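Hia (Adhesin) (Haemophilus influenzae, PDB 3EMF) serves as a trimeric autotransporter adhesin of the outer membrane, this piece being its binding domain HiaBD2, which probably attaches the bacterium to host cells. Local coordinates at the interface of chains A and B. Residues are numbered along the deposited sequence; one frame, centred on the assembly and turned at random. Chains: chain A/B, Hia (Adhesin).

The interface of chains A and B. Residues chain A 53-54, 56-58; chain B 58-61.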
loop_
_atom_site.group_PDB
_atom_site.type_symbol
_atom_site.label_atom_id
_atom_site.label_comp_id
_atom_site.label_asym_id
_atom_site.label_seq_id
_atom_site.Cartn_x
_atom_site.Cartn_y
_atom_site.Cartn_z
ATOM N N GLU A 53 5.330 -1.861 21.196
ATOM C CA GLU A 53 4.132 -1.115 21.519
ATOM C C GLU A 53 3.814 -0.033 20.487
ATOM O O GLU A 53 4.696 0.465 19.788
ATOM C CB GLU A 53 4.284 -0.461 22.898
ATOM C CG GLU A 53 4.070 -1.408 24.068
ATOM C CD GLU A 53 5.240 -2.372 24.305
ATOM O OE1 GLU A 53 6.334 -2.157 23.726
ATOM O OE2 GLU A 53 5.055 -3.339 25.086
ATOM N N ASP A 54 2.544 0.332 20.410
ATOM C CA ASP A 54 2.110 1.418 19.527
ATOM C C ASP A 54 2.965 2.690 19.636
ATOM O O ASP A 54 3.347 3.252 18.614
ATOM C CB ASP A 54 0.641 1.776 19.795
ATOM C CG ASP A 54 -0.344 0.784 19.162
ATOM O OD1 ASP A 54 0.065 -0.050 18.321
ATOM O OD2 ASP A 54 -1.548 0.850 19.499
ATOM N N THR A 56 5.901 3.642 19.904
ATOM C CA THR A 56 7.312 3.437 19.630
ATOM C C THR A 56 7.613 4.206 18.361
ATOM O O THR A 56 6.776 4.258 17.451
ATOM C CB THR A 56 7.590 1.941 19.400
ATOM O OG1 THR A 56 7.158 1.201 20.553
ATOM C CG2 THR A 56 9.081 1.678 19.144
ATOM N N ALA A 57 8.788 4.823 18.310
ATOM C CA ALA A 57 9.251 5.506 17.104
ATOM C C ALA A 57 9.297 4.536 15.931
ATOM O O ALA A 57 9.864 3.454 16.035
ATOM C CB ALA A 57 10.623 6.105 17.331
ATOM N N ALA A 58 8.673 4.919 14.817
ATOM C CA ALA A 58 8.856 4.180 13.577
ATOM C C ALA A 58 10.147 4.674 12.916
ATOM O O ALA A 58 10.526 5.835 13.064
ATOM C CB ALA A 58 7.680 4.372 12.650
ATOM N N ALA B 58 6.640 9.808 13.406
ATOM C CA ALA B 58 5.649 8.762 13.177
ATOM C C ALA B 58 5.867 7.683 14.232
ATOM O O ALA B 58 6.989 7.489 14.708
ATOM C CB ALA B 58 5.833 8.171 11.804
ATOM N N THR B 59 4.797 6.987 14.604
ATOM C CA THR B 59 4.910 5.889 15.538
ATOM C C THR B 59 4.613 4.547 14.877
ATOM O O THR B 59 4.049 4.490 13.795
ATOM C CB THR B 59 3.932 6.044 16.699
ATOM O OG1 THR B 59 2.600 5.907 16.190
ATOM C CG2 THR B 59 4.099 7.415 17.352
ATOM N N VAL B 60 4.963 3.467 15.561
ATOM C CA VAL B 60 4.648 2.138 15.072
ATOM C C VAL B 60 3.116 1.945 15.044
ATOM O O VAL B 60 2.572 1.308 14.148
ATOM C CB VAL B 60 5.307 1.069 15.950
ATOM C CG1 VAL B 60 4.708 -0.306 15.662
ATOM C CG2 VAL B 60 6.849 1.081 15.760
ATOM N N GLY B 61 2.418 2.521 16.018
ATOM C CA GLY B 61 0.967 2.479 16.017
ATOM C C GLY B 61 0.388 3.153 14.780
ATOM O O GLY B 61 -0.617 2.695 14.229
HETATM O O HOH W 1 9.491 8.215 14.488
#
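The loop of chain A from A:Glu53 to A:Ala58 turns at A:Asp54; its extended stretch from A:Thr56 to A:Ala58 pairs antiparallel with B:Ala58 and B:Thr59 of chain B, while the carbonyls of A:Asp54 and A:Thr56 face the start of helix 60-63 of that chain. A short beta bridge pairs A:Ala57 with B:Thr59, and the bond from A:Ala58 N to B:Ala58 O (3.1 Å) is nearly straight, 173° at the hydrogen, although the donor stands above the carbonyl plane. Water 1 joins the carbonyl oxygens of the two alanines, 2.6 Å from B:Ala58 O and 3.0 Å from A:Ala58 O. The small methyl of A:Ala58 packs by B:Thr59 C and B:Ala58 O, which probably suits the close approach.

Carbonyls of chain A then meet amides of the first helical turn. B:Val60 N donates to A:Thr56 O at 2.7 Å, almost head-on to the carbonyl. B:Gly61 N reaches A:Asp54 O at 2.9 Å, in the carbonyl plane and on a lone pair. These acceptors satisfy amides that a helix start cannot pair within itself, as in capping, here from another chain.

Side chains pack around this frame. A:Thr56 lies alongside B:Val60, its CB 3.8 Å from the CG2 methyl. With OG1 beside its own backbone N (chi1 -57°), A:Thr56 turns its hydroxyl back to A:Glu53 O, at 2.7 Å and tilted from the carbonyl plane, which may help hold the bend of the loop, although A:Glu53 is poorly ordered. The carboxylate of A:Asp54 packs against B:Gly61, its OD1 3.5 Å from CA, where glycine presents no side chain to the acid.

The patch lies in the loop and the short helix 60-63 that precede strand 67-74, and it helps tie neighbouring subunits of the trimer together.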